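Local coordinates for protein Ent-copalyl diphosphate synthase (Streptomyces platensis, PDB 5BP8) that is a largely helical terpene cyclase, an ent-copalyl diphosphate synthase with a squalene-hopene cyclase-like domain, at residues T349-H354 against D396-S401. Sequence-based numbering, arbitrary orientation.
Sequences TSTNAH and DKWHAS. With SO4 (sulfate ion), chain B.
Asp396 presses its carboxylate against the first turn of helix 349-365, and Ser350 grips both of its oxygens. From well above the carboxylate plane, the backbone N of Ser350 donates to Asp396 OD1 over 2.9 Å in a nearly straight bond (166°), and Ser350 OG donates a hydrogen bond to Asp396 OD2 at 2.7 Å. Ser350 OG stands between its own backbone N and carbonyl carbon (chi1 73°), close enough to the amide for both donors to meet one carboxylate. Thr349 and Asp396 slide past each other in opposite directions, with Thr349 OG1 3.4 Å from Asp396 CB; that hydroxyl is hydrogen-bonded to Met395 O. The pairing illustrates how a buried carboxylate can be placed at a helix N-terminus, where the helix dipole and first-turn amides would be expected to favour its negative charge. Ser348 adds a hydroxyl bond to OD1.

The same acid also orders its own loop. Asp396 OD2 accepts from Trp398 N at 3.0 Å, closing an Asx turn inside the type I beta turn 396-399, and this amide reaches OD2 from the face opposite to Ser350 OG. In this helical region, related to squalene-hopene cyclases and consistent with their alpha-alpha barrel fold, the turn belongs to the loop joining helix 370-386 to helix 402-416.

Further out, the indole of Trp398 meets the helix with its edge: NE1 lies 3.3 Å from Thr351 OG1, itself hydrogen-bonded to Ser348 OG. Lys397 CG rests over the centre of one indole face, 3.6 Å above it, while Lys397 NZ bonds to Thr346 O and a sulfate ion, probably from the crystallisation liquor. At the end of the turn, His399 ND1 accepts from Ser401 N in its ring plane, and Ser401 caps helix 402-416.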
loop_
_atom_site.group_PDB
_atom_site.type_symbol
_atom_site.label_atom_id
_atom_site.label_comp_id
_atom_site.label_asym_id
_atom_site.label_seq_id
_atom_site.Cartn_x
_atom_site.Cartn_y
_atom_site.Cartn_z
ATOM N N THR A 349 -12.348 -4.585 -6.616
ATOM C CA THR A 349 -12.309 -5.356 -7.873
ATOM C C THR A 349 -11.111 -6.293 -7.894
ATOM O O THR A 349 -11.249 -7.464 -8.274
ATOM C CB THR A 349 -12.248 -4.432 -9.106
ATOM O OG1 THR A 349 -11.132 -3.528 -8.973
ATOM C CG2 THR A 349 -13.537 -3.635 -9.246
ATOM N N SER A 350 -9.942 -5.819 -7.421
ATOM C CA SER A 350 -8.728 -6.645 -7.420
ATOM C C SER A 350 -8.897 -7.843 -6.472
ATOM O O SER A 350 -8.406 -8.930 -6.759
ATOM C CB SER A 350 -7.454 -5.827 -7.062
ATOM O OG SER A 350 -7.443 -5.507 -5.692
ATOM N N THR A 351 -9.578 -7.643 -5.353
ATOM C CA THR A 351 -9.831 -8.724 -4.399
ATOM C C THR A 351 -10.673 -9.836 -5.051
ATOM O O THR A 351 -10.347 -11.023 -4.957
ATOM C CB THR A 351 -10.515 -8.186 -3.144
ATOM O OG1 THR A 351 -9.648 -7.239 -2.491
ATOM C CG2 THR A 351 -10.887 -9.308 -2.149
ATOM N N ASN A 352 -11.744 -9.438 -5.717
ATOM C CA ASN A 352 -12.591 -10.407 -6.410
ATOM C C ASN A 352 -11.862 -11.128 -7.524
ATOM O O ASN A 352 -12.022 -12.345 -7.672
ATOM C CB ASN A 352 -13.881 -9.756 -6.879
ATOM C CG ASN A 352 -14.896 -9.639 -5.756
ATOM O OD1 ASN A 352 -15.765 -10.526 -5.575
ATOM N ND2 ASN A 352 -14.781 -8.583 -4.964
ATOM N N ALA A 353 -11.038 -10.400 -8.289
ATOM C CA ALA A 353 -10.114 -11.043 -9.238
ATOM C C ALA A 353 -9.238 -12.104 -8.585
ATOM O O ALA A 353 -9.106 -13.224 -9.115
ATOM C CB ALA A 353 -9.245 -10.008 -9.955
ATOM N N HIS A 354 -8.628 -11.782 -7.434
ATOM C CA HIS A 354 -7.738 -12.718 -6.786
ATOM C C HIS A 354 -8.499 -13.941 -6.216
ATOM O O HIS A 354 -7.994 -15.074 -6.247
ATOM C CB HIS A 354 -6.858 -11.984 -5.741
ATOM C CG HIS A 354 -5.920 -11.001 -6.373
ATOM N ND1 HIS A 354 -5.485 -9.849 -5.744
ATOM C CD2 HIS A 354 -5.351 -10.995 -7.599
ATOM C CE1 HIS A 354 -4.700 -9.177 -6.565
ATOM N NE2 HIS A 354 -4.608 -9.844 -7.699
ATOM N N ASP A 396 -9.550 0.019 -8.692
ATOM C CA ASP A 396 -9.612 -0.746 -7.459
ATOM C C ASP A 396 -9.320 0.154 -6.275
ATOM O O ASP A 396 -8.518 1.081 -6.376
ATOM C CB ASP A 396 -8.601 -1.882 -7.452
ATOM C CG ASP A 396 -8.675 -2.719 -6.185
ATOM O OD1 ASP A 396 -9.750 -3.290 -5.933
ATOM O OD2 ASP A 396 -7.656 -2.832 -5.450
ATOM N N LYS A 397 -9.960 -0.152 -5.159
ATOM C CA LYS A 397 -9.812 0.632 -3.947
ATOM C C LYS A 397 -8.432 0.598 -3.319
ATOM O O LYS A 397 -8.128 1.464 -2.519
ATOM C CB LYS A 397 -10.857 0.200 -2.894
ATOM C CG LYS A 397 -10.583 -1.130 -2.229
ATOM C CD LYS A 397 -11.756 -1.574 -1.349
ATOM C CE LYS A 397 -11.900 -0.708 -0.110
ATOM N NZ LYS A 397 -12.912 -1.276 0.823
ATOM N N TRP A 398 -7.626 -0.441 -3.562
ATOM C CA TRP A 398 -6.351 -0.597 -2.851
ATOM C C TRP A 398 -5.158 0.074 -3.545
ATOM O O TRP A 398 -4.074 0.047 -3.007
ATOM C CB TRP A 398 -6.005 -2.083 -2.639
ATOM C CG TRP A 398 -7.059 -2.820 -1.833
ATOM C CD1 TRP A 398 -7.738 -3.944 -2.210
ATOM C CD2 TRP A 398 -7.568 -2.457 -0.531
ATOM N NE1 TRP A 398 -8.625 -4.319 -1.207
ATOM C CE2 TRP A 398 -8.547 -3.417 -0.179
ATOM C CE3 TRP A 398 -7.290 -1.421 0.370
ATOM C CZ2 TRP A 398 -9.263 -3.354 1.028
ATOM C CZ3 TRP A 398 -8.006 -1.361 1.575
ATOM C CH2 TRP A 398 -8.970 -2.329 1.893
ATOM N N HIS A 399 -5.354 0.635 -4.729
ATOM C CA HIS A 399 -4.239 1.051 -5.558
ATOM C C HIS A 399 -4.649 2.285 -6.339
ATOM O O HIS A 399 -5.757 2.377 -6.875
ATOM C CB HIS A 399 -3.847 -0.118 -6.440
ATOM C CG HIS A 399 -2.448 -0.087 -6.965
ATOM N ND1 HIS A 399 -2.023 0.799 -7.928
ATOM C CD2 HIS A 399 -1.391 -0.885 -6.707
ATOM C CE1 HIS A 399 -0.769 0.554 -8.232
ATOM N NE2 HIS A 399 -0.365 -0.475 -7.512
ATOM N N ALA A 400 -3.726 3.240 -6.431
ATOM C CA ALA A 400 -3.934 4.476 -7.188
ATOM C C ALA A 400 -3.987 4.329 -8.711
ATOM O O ALA A 400 -4.465 5.226 -9.377
ATOM C CB ALA A 400 -2.816 5.467 -6.831
ATOM N N SER A 401 -3.454 3.235 -9.258
ATOM C CA SER A 401 -3.301 3.061 -10.690
ATOM C C SER A 401 -4.394 2.179 -11.339
ATOM O O SER A 401 -4.656 1.058 -10.874
ATOM C CB SER A 401 -1.951 2.406 -10.982
ATOM O OG SER A 401 -1.795 2.248 -12.366
HETATM S S SO4 B . -14.237 0.988 3.234
HETATM O O1 SO4 B . -14.811 0.648 1.908
HETATM O O2 SO4 B . -15.351 0.871 4.237
HETATM O O3 SO4 B . -13.099 0.178 3.578
HETATM O O4 SO4 B . -13.842 2.407 3.187
HETATM O O HOH W 1 -12.657 -1.281 -5.939
#